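Local coordinates for glycerol dehydratase (Clostridium butyricum, PDB 1R9D), which probably dehydrates glycerol without coenzyme B12, as a lyase of the pyruvate formate lyase-like glycyl radical family, at residues L612-E615 and G616-Y620; G679-A682 and A683-V687; N718-S721 and L722-Y726; N777-I780 and A781-E784. All coordinates share one frame; numbering follows the deposited sequence.

All four contacts are local, each within one helix or at its end, and they follow one another along the C-terminal part of the chain. Interaction 1 lies on helix 607-624, interaction 2 on helix 680-687, interaction 3 on helix 712-728 and interaction 4 where helix 773-781 runs out into a loop. Interactions 2 and 3 touch, their centres about 11 Å apart, with T681 and C684 packed on L722, and C684 and V687 on Y726. Interaction 1 stands about 18 Å between centres from interaction 2, and interaction 4 about 17 Å from it, neither touching it. Interactions 2 and 3 both belong to the glycine radical region, so their direct packing ties two of its helices together.

Interaction 1 (L612-E615 and G616-Y620); sequences LARE and GALVY
The R614 guanidinium and the E615 carboxylate, the flat groups here, both meet L618 one turn on. CD1 of L618 approaches the guanidinium obliquely, 3.9 Å from R614 NE. Below that head the two side chains run alongside each other in the same direction, and R614 CG also touches CD1. With CG anti to the backbone N (chi1 174°) and the chain extended to NE, R614 carries its charged end on to K689, whose carbonyl O takes a hydrogen bond from NH1.

E615 instead bends at chi2 (53°), which turns its carboxylate onward along the helix, toward L618 and V619. OE1 comes 4.0 Å from L618 CD1, the two side chains crossing at about a right angle, while OE2 lies 3.8 Å from V619 CG2. The salt bridge of OE2 with R622 probably steadies this bend.

Beneath the side chains, the backbone N of G616, A617, L618 and V619 bonds to the carbonyl four residues back, and L618 N reaches R614 O at 2.9 Å. V619 packs on Y491 and M495 of helix 484-516, and L618 on I694. Such i to i+4 bonding and side-chain contact is the pattern of a regular alpha-helix, here helix 607-624 of the pyruvate formate lyase-like fold.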
ATOM      1  N   LEU A 612       4.269 -42.279  19.439  1.00 25.80           N
ATOM      2  CA  LEU A 612       3.020 -41.531  19.396  1.00 26.05           C
ATOM      3  C   LEU A 612       3.311 -40.057  19.666  1.00 25.17           C
ATOM      4  O   LEU A 612       2.582 -39.181  19.206  1.00 25.74           O
ATOM      5  CB  LEU A 612       2.013 -42.096  20.403  1.00 27.47           C
ATOM      6  CG  LEU A 612       1.332 -43.379  19.903  1.00 27.86           C
ATOM      7  CD1 LEU A 612       0.378 -43.920  20.956  1.00 29.47           C
ATOM      8  CD2 LEU A 612       0.576 -43.076  18.613  1.00 29.26           C
ATOM      9  N   ALA A 613       4.379 -39.784  20.410  1.00 23.77           N
ATOM     10  CA  ALA A 613       4.762 -38.400  20.662  1.00 23.66           C
ATOM     11  C   ALA A 613       5.237 -37.894  19.297  1.00 23.39           C
ATOM     12  O   ALA A 613       4.911 -36.780  18.879  1.00 22.85           O
ATOM     13  CB  ALA A 613       5.902 -38.332  21.680  1.00 23.78           C
ATOM     14  N   ARG A 614       5.994 -38.736  18.599  1.00 23.39           N
ATOM     15  CA  ARG A 614       6.512 -38.387  17.275  1.00 23.99           C
ATOM     16  C   ARG A 614       5.378 -38.110  16.293  1.00 24.58           C
ATOM     17  O   ARG A 614       5.341 -37.060  15.644  1.00 24.97           O
ATOM     18  CB  ARG A 614       7.385 -39.522  16.725  1.00 25.05           C
ATOM     19  CG  ARG A 614       7.851 -39.305  15.289  1.00 26.01           C
ATOM     20  CD  ARG A 614       8.528 -40.554  14.735  1.00 28.00           C
ATOM     21  NE  ARG A 614       8.794 -40.446  13.301  1.00 30.42           N
ATOM     22  CZ  ARG A 614       9.886 -39.904  12.772  1.00 31.43           C
ATOM     23  NH1 ARG A 614      10.839 -39.412  13.555  1.00 31.05           N
ATOM     24  NH2 ARG A 614      10.026 -39.860  11.452  1.00 32.78           N
ATOM     25  N   GLU A 615       4.451 -39.055  16.178  1.00 25.02           N
ATOM     26  CA  GLU A 615       3.334 -38.890  15.255  1.00 25.95           C
ATOM     27  C   GLU A 615       2.417 -37.735  15.661  1.00 25.65           C
ATOM     28  O   GLU A 615       1.911 -37.008  14.805  1.00 24.23           O
ATOM     29  CB  GLU A 615       2.537 -40.193  15.159  1.00 27.53           C
ATOM     30  CG  GLU A 615       1.377 -40.155  14.167  1.00 31.87           C
ATOM     31  CD  GLU A 615       1.795 -39.705  12.770  1.00 34.30           C
ATOM     32  OE1 GLU A 615       2.950 -39.971  12.364  1.00 35.18           O
ATOM     33  OE2 GLU A 615       0.955 -39.097  12.070  1.00 35.97           O
ATOM     34  N   GLY A 616       2.202 -37.570  16.963  1.00 25.22           N
ATOM     35  CA  GLY A 616       1.355 -36.483  17.428  1.00 25.70           C
ATOM     36  C   GLY A 616       1.906 -35.127  17.019  1.00 25.91           C
ATOM     37  O   GLY A 616       1.160 -34.243  16.582  1.00 25.44           O
ATOM     38  N   ALA A 617       3.222 -34.966  17.153  1.00 24.81           N
ATOM     39  CA  ALA A 617       3.886 -33.717  16.791  1.00 25.02           C
ATOM     40  C   ALA A 617       3.918 -33.546  15.277  1.00 24.91           C
ATOM     41  O   ALA A 617       3.806 -32.430  14.771  1.00 22.94           O
ATOM     42  CB  ALA A 617       5.300 -33.695  17.346  1.00 25.24           C
ATOM     43  N   LEU A 618       4.076 -34.655  14.557  1.00 24.08           N
ATOM     44  CA  LEU A 618       4.117 -34.615  13.101  1.00 24.28           C
ATOM     45  C   LEU A 618       2.813 -34.143  12.486  1.00 23.86           C
ATOM     46  O   LEU A 618       2.819 -33.533  11.419  1.00 24.29           O
ATOM     47  CB  LEU A 618       4.487 -35.991  12.535  1.00 24.82           C
ATOM     48  CG  LEU A 618       5.992 -36.260  12.448  1.00 25.69           C
ATOM     49  CD1 LEU A 618       6.252 -37.746  12.152  1.00 27.36           C
ATOM     50  CD2 LEU A 618       6.595 -35.377  11.356  1.00 25.84           C
ATOM     51  N   VAL A 619       1.689 -34.430  13.139  1.00 23.56           N
ATOM     52  CA  VAL A 619       0.401 -33.990  12.616  1.00 22.93           C
ATOM     53  C   VAL A 619       0.404 -32.459  12.587  1.00 23.96           C
ATOM     54  O   VAL A 619      -0.040 -31.842  11.618  1.00 24.23           O
ATOM     55  CB  VAL A 619      -0.759 -34.496  13.492  1.00 22.92           C
ATOM     56  CG1 VAL A 619      -2.076 -33.876  13.041  1.00 24.21           C
ATOM     57  CG2 VAL A 619      -0.835 -36.025  13.395  1.00 24.24           C
ATOM     58  N   TYR A 620       0.910 -31.853  13.657  1.00 22.55           N
ATOM     59  CA  TYR A 620       1.005 -30.396  13.732  1.00 22.14           C
ATOM     60  C   TYR A 620       1.979 -29.891  12.660  1.00 22.13           C
ATOM     61  O   TYR A 620       1.664 -28.987  11.884  1.00 22.54           O
ATOM     62  CB  TYR A 620       1.521 -29.978  15.109  1.00 22.04           C
ATOM     63  CG  TYR A 620       1.911 -28.518  15.190  1.00 22.11           C
ATOM     64  CD1 TYR A 620       0.938 -27.517  15.215  1.00 22.54           C
ATOM     65  CD2 TYR A 620       3.249 -28.139  15.204  1.00 21.60           C
ATOM     66  CE1 TYR A 620       1.289 -26.172  15.254  1.00 24.17           C
ATOM     67  CE2 TYR A 620       3.617 -26.785  15.242  1.00 23.21           C
ATOM     68  CZ  TYR A 620       2.628 -25.812  15.267  1.00 22.88           C
ATOM     69  OH  TYR A 620       2.971 -24.476  15.317  1.00 23.88           O
TER

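Interaction 2 (G679-A682 and A683-V687); sequences GPTA and ACNSV
T681 O takes the backbone N-H of N685 at 2.9 Å, with an N-H...O angle of 160°, in the first turns of the short alpha-helix 680-687. G679 is its N-cap residue, and its O accepts a longer bond from A683 N at 3.2 Å. Its backbone angles (98°/161°) are ones that call for glycine. C684 N to P680 O and S686 N to A682 O complete the i to i+4 ladder.

The amide of N685 folds back over the same carbonyl. Its CG, anti to the carbonyl carbon at chi1 -70°, lies 3.3 Å from T681 O, and the N685 and T681 side chains run side by side. ND2 has a weak hydrogen bond to D605. S686 OG bonds to D610 and to D605 N, which fastens this face of the helix to the start of helix 607-624 and the residues just before it.

C684 packs instead on Q703 of strand 702-705 and on L722 and Y726 of helix 712-728. P680 rests on Q703 and F705 of that strand, so the helix is joined to both elements. Closest between the neighbouring T681 and N685 side chains is the pair T681 CG2 and N685 ND2, 4.0 Å apart.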
ATOM      1  N   GLY A 679      16.626 -42.415  33.889  1.00 26.71           N
ATOM      2  CA  GLY A 679      17.928 -41.808  33.670  1.00 26.44           C
ATOM      3  C   GLY A 679      17.941 -40.830  32.505  1.00 26.28           C
ATOM      4  O   GLY A 679      17.063 -40.879  31.646  1.00 26.49           O
ATOM      5  N   PRO A 680      18.935 -39.931  32.440  1.00 26.61           N
ATOM      6  CA  PRO A 680      19.024 -38.948  31.353  1.00 26.57           C
ATOM      7  C   PRO A 680      19.319 -39.512  29.963  1.00 26.39           C
ATOM      8  O   PRO A 680      18.885 -38.949  28.962  1.00 25.88           O
ATOM      9  CB  PRO A 680      20.112 -37.995  31.843  1.00 26.59           C
ATOM     10  CG  PRO A 680      21.006 -38.895  32.645  1.00 27.14           C
ATOM     11  CD  PRO A 680      20.012 -39.723  33.426  1.00 27.09           C
ATOM     12  N   THR A 681      20.056 -40.616  29.893  1.00 26.02           N
ATOM     13  CA  THR A 681      20.364 -41.208  28.595  1.00 26.94           C
ATOM     14  C   THR A 681      19.079 -41.734  27.964  1.00 26.48           C
ATOM     15  O   THR A 681      18.818 -41.502  26.784  1.00 25.63           O
ATOM     16  CB  THR A 681      21.371 -42.370  28.714  1.00 27.68           C
ATOM     17  OG1 THR A 681      22.623 -41.870  29.199  1.00 29.57           O
ATOM     18  CG2 THR A 681      21.597 -43.021  27.355  1.00 29.12           C
ATOM     19  N   ALA A 682      18.277 -42.438  28.757  1.00 25.67           N
ATOM     20  CA  ALA A 682      17.015 -42.978  28.263  1.00 25.67           C
ATOM     21  C   ALA A 682      16.128 -41.829  27.799  1.00 24.71           C
ATOM     22  O   ALA A 682      15.447 -41.934  26.782  1.00 24.11           O
ATOM     23  CB  ALA A 682      16.317 -43.779  29.354  1.00 26.22           C
ATOM     24  N   ALA A 683      16.134 -40.731  28.551  1.00 24.02           N
ATOM     25  CA  ALA A 683      15.337 -39.566  28.185  1.00 23.51           C
ATOM     26  C   ALA A 683      15.811 -39.035  26.831  1.00 23.12           C
ATOM     27  O   ALA A 683      14.998 -38.751  25.950  1.00 22.96           O
ATOM     28  CB  ALA A 683      15.467 -38.482  29.254  1.00 23.72           C
ATOM     29  N   CYS A 684      17.126 -38.908  26.666  1.00 23.66           N
ATOM     30  CA  CYS A 684      17.691 -38.423  25.410  1.00 24.10           C
ATOM     31  C   CYS A 684      17.282 -39.338  24.262  1.00 24.32           C
ATOM     32  O   CYS A 684      16.919 -38.872  23.183  1.00 24.27           O
ATOM     33  CB  CYS A 684      19.220 -38.365  25.481  1.00 23.91           C
ATOM     34  SG  CYS A 684      19.906 -36.962  26.416  1.00 27.73           S
ATOM     35  N   ASN A 685      17.349 -40.645  24.496  1.00 24.66           N
ATOM     36  CA  ASN A 685      16.981 -41.606  23.462  1.00 25.20           C
ATOM     37  C   ASN A 685      15.534 -41.393  23.022  1.00 24.56           C
ATOM     38  O   ASN A 685      15.226 -41.452  21.829  1.00 25.35           O
ATOM     39  CB  ASN A 685      17.178 -43.046  23.964  1.00 25.46           C
ATOM     40  CG  ASN A 685      18.648 -43.417  24.119  1.00 27.26           C
ATOM     41  OD1 ASN A 685      19.532 -42.726  23.614  1.00 27.62           O
ATOM     42  ND2 ASN A 685      18.911 -44.525  24.803  1.00 26.93           N
ATOM     43  N   SER A 686      14.645 -41.144  23.981  1.00 23.53           N
ATOM     44  CA  SER A 686      13.238 -40.908  23.666  1.00 22.97           C
ATOM     45  C   SER A 686      13.043 -39.656  22.826  1.00 22.34           C
ATOM     46  O   SER A 686      12.342 -39.676  21.818  1.00 22.15           O
ATOM     47  CB  SER A 686      12.406 -40.752  24.941  1.00 23.51           C
ATOM     48  OG  SER A 686      12.156 -42.000  25.556  1.00 24.93           O
ATOM     49  N   VAL A 687      13.643 -38.554  23.258  1.00 21.98           N
ATOM     50  CA  VAL A 687      13.493 -37.300  22.534  1.00 22.45           C
ATOM     51  C   VAL A 687      14.068 -37.375  21.122  1.00 23.42           C
ATOM     52  O   VAL A 687      13.538 -36.756  20.190  1.00 23.15           O
ATOM     53  CB  VAL A 687      14.153 -36.140  23.312  1.00 23.03           C
ATOM     54  CG1 VAL A 687      14.024 -34.834  22.535  1.00 23.69           C
ATOM     55  CG2 VAL A 687      13.487 -36.004  24.672  1.00 23.04           C
TER

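Interaction 3 (N718-S721 and L722-Y726); sequences NLSS and LIRSY
L722, S721 and S720 have the most surface buried here, and backbone bonds one turn long anchor all three. L722 N bonds to N718 O at 2.9 Å, and its CB sits 3.4 Å from both N718 O and L719 O. The L722 side chain then leaves the helix for T681 and C684 of helix 680-687 and F736 of strand 733-738, with only a loose approach to L719 on the way.

S721 takes part through its backbone, S721 O accepting the N-H of S725 at 3.0 Å. S720 faces another way: its O takes the N-H of R724 along a nearly straight line (169°), and its hydroxyl stands over one face of the R724 guanidinium. OG is 3.6 Å above that plane, offset toward the rim, and NH1 is its nearest guanidinium atom at 3.7 Å. OG gets there by standing anti to the backbone N (chi1 167°), while the extended R724 chain passes beside it to a salt bridge between NH2 and D386.

On the side toward the sheet, I723 CD1 meets L719 CG at 3.9 Å, the two side chains crossing at a slant, and both also touch F736. Helix 712-728 is the crossover of a beta-alpha-beta unit between strands 702-705 and 733-738. The chemistry implies two kinds of attachment: apolar carbons of L719, L722 and I723 face F736 of the sheet, whereas helix 386-397 is met both by apolar contact from L719 and by the S720 and R724 side chains, with the R724-D386 salt bridge.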
ATOM      1  N   ASN A 718      31.224 -37.013  31.338  1.00 31.10           N
ATOM      2  CA  ASN A 718      29.890 -37.591  31.248  1.00 30.32           C
ATOM      3  C   ASN A 718      28.903 -36.678  30.529  1.00 29.37           C
ATOM      4  O   ASN A 718      28.102 -37.152  29.723  1.00 29.22           O
ATOM      5  CB  ASN A 718      29.359 -37.937  32.639  1.00 31.08           C
ATOM      6  CG  ASN A 718      30.032 -39.165  33.227  1.00 31.92           C
ATOM      7  OD1 ASN A 718      30.474 -40.052  32.493  1.00 32.18           O
ATOM      8  ND2 ASN A 718      30.096 -39.234  34.551  1.00 31.90           N
ATOM      9  N   LEU A 719      28.952 -35.379  30.814  1.00 27.37           N
ATOM     10  CA  LEU A 719      28.050 -34.443  30.143  1.00 26.61           C
ATOM     11  C   LEU A 719      28.382 -34.438  28.655  1.00 26.65           C
ATOM     12  O   LEU A 719      27.490 -34.436  27.804  1.00 26.07           O
ATOM     13  CB  LEU A 719      28.212 -33.021  30.693  1.00 26.87           C
ATOM     14  CG  LEU A 719      27.232 -32.020  30.061  1.00 26.52           C
ATOM     15  CD1 LEU A 719      25.842 -32.253  30.632  1.00 25.89           C
ATOM     16  CD2 LEU A 719      27.677 -30.589  30.328  1.00 25.98           C
ATOM     17  N   SER A 720      29.675 -34.428  28.350  1.00 26.27           N
ATOM     18  CA  SER A 720      30.141 -34.435  26.970  1.00 28.42           C
ATOM     19  C   SER A 720      29.631 -35.673  26.230  1.00 27.72           C
ATOM     20  O   SER A 720      29.185 -35.589  25.085  1.00 26.33           O
ATOM     21  CB  SER A 720      31.670 -34.407  26.940  1.00 29.91           C
ATOM     22  OG  SER A 720      32.158 -34.722  25.647  1.00 35.80           O
ATOM     23  N   SER A 721      29.698 -36.825  26.888  1.00 26.43           N
ATOM     24  CA  SER A 721      29.229 -38.067  26.279  1.00 27.13           C
ATOM     25  C   SER A 721      27.708 -38.054  26.088  1.00 26.19           C
ATOM     26  O   SER A 721      27.186 -38.550  25.085  1.00 26.12           O
ATOM     27  CB  SER A 721      29.635 -39.258  27.149  1.00 27.98           C
ATOM     28  OG  SER A 721      29.224 -40.475  26.552  1.00 31.45           O
ATOM     29  N   LEU A 722      27.001 -37.491  27.063  1.00 25.35           N
ATOM     30  CA  LEU A 722      25.548 -37.406  27.007  1.00 25.51           C
ATOM     31  C   LEU A 722      25.118 -36.579  25.800  1.00 25.30           C
ATOM     32  O   LEU A 722      24.217 -36.968  25.053  1.00 24.57           O
ATOM     33  CB  LEU A 722      25.014 -36.754  28.282  1.00 27.05           C
ATOM     34  CG  LEU A 722      23.496 -36.655  28.449  1.00 27.96           C
ATOM     35  CD1 LEU A 722      22.927 -38.022  28.798  1.00 29.58           C
ATOM     36  CD2 LEU A 722      23.168 -35.657  29.552  1.00 28.47           C
ATOM     37  N   ILE A 723      25.769 -35.435  25.611  1.00 23.73           N
ATOM     38  CA  ILE A 723      25.445 -34.550  24.501  1.00 23.89           C
ATOM     39  C   ILE A 723      25.742 -35.209  23.156  1.00 24.07           C
ATOM     40  O   ILE A 723      24.898 -35.214  22.259  1.00 24.03           O
ATOM     41  CB  ILE A 723      26.230 -33.216  24.612  1.00 24.54           C
ATOM     42  CG1 ILE A 723      25.764 -32.451  25.859  1.00 22.33           C
ATOM     43  CG2 ILE A 723      26.032 -32.382  23.352  1.00 24.49           C
ATOM     44  CD1 ILE A 723      26.666 -31.271  26.248  1.00 24.84           C
ATOM     45  N   ARG A 724      26.933 -35.769  23.014  1.00 24.89           N
ATOM     46  CA  ARG A 724      27.299 -36.408  21.756  1.00 26.49           C
ATOM     47  C   ARG A 724      26.368 -37.551  21.368  1.00 25.96           C
ATOM     48  O   ARG A 724      26.050 -37.721  20.193  1.00 25.80           O
ATOM     49  CB  ARG A 724      28.744 -36.901  21.815  1.00 29.04           C
ATOM     50  CG  ARG A 724      29.757 -35.776  21.683  1.00 33.54           C
ATOM     51  CD  ARG A 724      31.166 -36.267  21.916  1.00 38.04           C
ATOM     52  NE  ARG A 724      32.162 -35.253  21.575  1.00 41.85           N
ATOM     53  CZ  ARG A 724      33.431 -35.300  21.970  1.00 43.79           C
ATOM     54  NH1 ARG A 724      33.851 -36.308  22.722  1.00 45.23           N
ATOM     55  NH2 ARG A 724      34.280 -34.346  21.611  1.00 45.76           N
ATOM     56  N   SER A 725      25.922 -38.329  22.348  1.00 26.26           N
ATOM     57  CA  SER A 725      25.032 -39.448  22.053  1.00 26.53           C
ATOM     58  C   SER A 725      23.678 -38.954  21.560  1.00 25.90           C
ATOM     59  O   SER A 725      23.096 -39.529  20.639  1.00 27.08           O
ATOM     60  CB  SER A 725      24.833 -40.326  23.290  1.00 27.48           C
ATOM     61  OG  SER A 725      23.893 -41.353  23.016  1.00 28.48           O
ATOM     62  N   TYR A 726      23.166 -37.895  22.178  1.00 24.76           N
ATOM     63  CA  TYR A 726      21.881 -37.346  21.768  1.00 23.53           C
ATOM     64  C   TYR A 726      21.988 -36.777  20.348  1.00 23.46           C
ATOM     65  O   TYR A 726      21.106 -36.992  19.511  1.00 22.43           O
ATOM     66  CB  TYR A 726      21.433 -36.256  22.754  1.00 23.29           C
ATOM     67  CG  TYR A 726      20.162 -35.533  22.356  1.00 24.47           C
ATOM     68  CD1 TYR A 726      18.960 -36.227  22.171  1.00 23.45           C
ATOM     69  CD2 TYR A 726      20.163 -34.151  22.157  1.00 23.90           C
ATOM     70  CE1 TYR A 726      17.796 -35.561  21.794  1.00 24.70           C
ATOM     71  CE2 TYR A 726      19.010 -33.479  21.781  1.00 23.89           C
ATOM     72  CZ  TYR A 726      17.829 -34.186  21.597  1.00 24.64           C
ATOM     73  OH  TYR A 726      16.703 -33.514  21.182  1.00 24.39           O
TER

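Interaction 4 (N777-I780 and A781-E784); sequences NDII and ARTE
I779 covers one face of the R782 guanidinium, its CG1 3.8 Å from the plane and over its centre. This overlap occurs at the C-terminal end of helix 773-781, where the chain turns into a loop. The two side chains run side by side in the same direction, and R782 is extended from CG to NE, so that its aliphatic part passes along the helix end: CG lies 3.4 Å from D778 O before the head reaches I779.

The backbone changes its bonding here. A781 N still bonds to N777 O, one full turn back, at 3.0 Å, and has a weak second bond to D778 O. R782 N instead turns to I779 O, three residues back, at 3.3 Å; the donor stands well above the carbonyl plane, 69° out of it, as the helix tightens and ends. I779 O also accepts a hydrogen bond from K704 NZ, and the same lysine bonds to R782 O, which ties the turn to strand 702-705.

D778 and R782 carry opposite charges, but OD1 and NH2 are too far apart for a salt bridge, though some attraction through space probably remains. D778 OD2 pairs with R673, and NH2 of R782 bonds to V761 O. Two water molecules bridge the groups. One donates to D778 OD1 and has a weak bond from R782 NH2; the other donates to OD1 as well and accepts the R782 NE proton at 2.9 Å.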
ATOM      1  N   ASN A 777       7.995 -22.059  40.136  1.00 27.72           N
ATOM      2  CA  ASN A 777       7.556 -23.378  40.579  1.00 27.50           C
ATOM      3  C   ASN A 777       7.637 -24.437  39.486  1.00 27.62           C
ATOM      4  O   ASN A 777       7.917 -25.597  39.769  1.00 26.87           O
ATOM      5  CB  ASN A 777       6.126 -23.315  41.124  1.00 28.40           C
ATOM      6  CG  ASN A 777       6.036 -22.548  42.433  1.00 29.41           C
ATOM      7  OD1 ASN A 777       7.033 -22.397  43.141  1.00 30.24           O
ATOM      8  ND2 ASN A 777       4.840 -22.076  42.767  1.00 30.08           N
ATOM      9  N   ASP A 778       7.386 -24.048  38.241  1.00 27.34           N
ATOM     10  CA  ASP A 778       7.458 -25.006  37.144  1.00 27.54           C
ATOM     11  C   ASP A 778       8.901 -25.486  37.001  1.00 26.95           C
ATOM     12  O   ASP A 778       9.151 -26.674  36.798  1.00 26.92           O
ATOM     13  CB  ASP A 778       6.985 -24.368  35.831  1.00 28.51           C
ATOM     14  CG  ASP A 778       6.884 -25.379  34.693  1.00 30.93           C
ATOM     15  OD1 ASP A 778       7.439 -25.114  33.603  1.00 30.78           O
ATOM     16  OD2 ASP A 778       6.243 -26.433  34.888  1.00 30.09           O
ATOM     17  N   ILE A 779       9.853 -24.561  37.122  1.00 25.97           N
ATOM     18  CA  ILE A 779      11.267 -24.911  37.004  1.00 25.78           C
ATOM     19  C   ILE A 779      11.724 -25.794  38.165  1.00 26.54           C
ATOM     20  O   ILE A 779      12.458 -26.762  37.971  1.00 26.31           O
ATOM     21  CB  ILE A 779      12.151 -23.643  36.944  1.00 25.05           C
ATOM     22  CG1 ILE A 779      11.863 -22.885  35.642  1.00 25.59           C
ATOM     23  CG2 ILE A 779      13.624 -24.018  37.043  1.00 25.82           C
ATOM     24  CD1 ILE A 779      12.556 -21.528  35.542  1.00 25.14           C
ATOM     25  N   ILE A 780      11.287 -25.459  39.370  1.00 25.84           N
ATOM     26  CA  ILE A 780      11.656 -26.245  40.544  1.00 26.63           C
ATOM     27  C   ILE A 780      11.086 -27.667  40.447  1.00 26.31           C
ATOM     28  O   ILE A 780      11.713 -28.628  40.903  1.00 27.09           O
ATOM     29  CB  ILE A 780      11.135 -25.561  41.840  1.00 26.10           C
ATOM     30  CG1 ILE A 780      11.898 -24.253  42.068  1.00 26.95           C
ATOM     31  CG2 ILE A 780      11.303 -26.486  43.036  1.00 27.68           C
ATOM     32  CD1 ILE A 780      11.300 -23.366  43.153  1.00 27.68           C
ATOM     33  N   ALA A 781       9.909 -27.794  39.838  1.00 26.59           N
ATOM     34  CA  ALA A 781       9.240 -29.089  39.712  1.00 26.72           C
ATOM     35  C   ALA A 781       9.803 -30.011  38.633  1.00 27.32           C
ATOM     36  O   ALA A 781       9.442 -31.189  38.569  1.00 27.06           O
ATOM     37  CB  ALA A 781       7.747 -28.879  39.483  1.00 27.55           C
ATOM     38  N   ARG A 782      10.684 -29.489  37.791  1.00 26.81           N
ATOM     39  CA  ARG A 782      11.271 -30.305  36.736  1.00 27.34           C
ATOM     40  C   ARG A 782      12.063 -31.470  37.309  1.00 27.71           C
ATOM     41  O   ARG A 782      12.610 -31.390  38.410  1.00 25.95           O
ATOM     42  CB  ARG A 782      12.185 -29.454  35.860  1.00 26.32           C
ATOM     43  CG  ARG A 782      11.432 -28.449  35.019  1.00 26.16           C
ATOM     44  CD  ARG A 782      12.387 -27.526  34.288  1.00 27.37           C
ATOM     45  NE  ARG A 782      11.660 -26.503  33.544  1.00 28.03           N
ATOM     46  CZ  ARG A 782      12.240 -25.504  32.888  1.00 29.42           C
ATOM     47  NH1 ARG A 782      13.562 -25.394  32.883  1.00 27.78           N
ATOM     48  NH2 ARG A 782      11.495 -24.619  32.238  1.00 29.08           N
ATOM     49  N   THR A 783      12.121 -32.558  36.547  1.00 28.43           N
ATOM     50  CA  THR A 783      12.860 -33.739  36.970  1.00 29.07           C
ATOM     51  C   THR A 783      14.329 -33.394  37.189  1.00 29.41           C
ATOM     52  O   THR A 783      14.931 -32.677  36.393  1.00 28.77           O
ATOM     53  CB  THR A 783      12.801 -34.846  35.904  1.00 28.92           C
ATOM     54  OG1 THR A 783      11.436 -35.162  35.609  1.00 30.57           O
ATOM     55  CG2 THR A 783      13.523 -36.094  36.401  1.00 30.38           C
ATOM     56  N   GLU A 784      14.901 -33.903  38.274  1.00 29.63           N
ATOM     57  CA  GLU A 784      16.309 -33.671  38.563  1.00 30.64           C
ATOM     58  C   GLU A 784      17.041 -34.983  38.319  1.00 31.11           C
ATOM     59  O   GLU A 784      16.743 -35.987  38.961  1.00 30.03           O
ATOM     60  CB  GLU A 784      16.503 -33.235  40.015  1.00 33.06           C
ATOM     61  CG  GLU A 784      17.962 -33.205  40.446  1.00 37.30           C
ATOM     62  CD  GLU A 784      18.139 -32.805  41.900  1.00 40.23           C
ATOM     63  OE1 GLU A 784      18.022 -31.598  42.209  1.00 42.21           O
ATOM     64  OE2 GLU A 784      18.385 -33.701  42.737  1.00 41.83           O
TER
HETATM   65  O   HOH W   1       8.950 -27.255  32.783  1.00 35.50           O
HETATM   66  O   HOH W   2       8.741 -22.845  32.985  1.00 40.30           O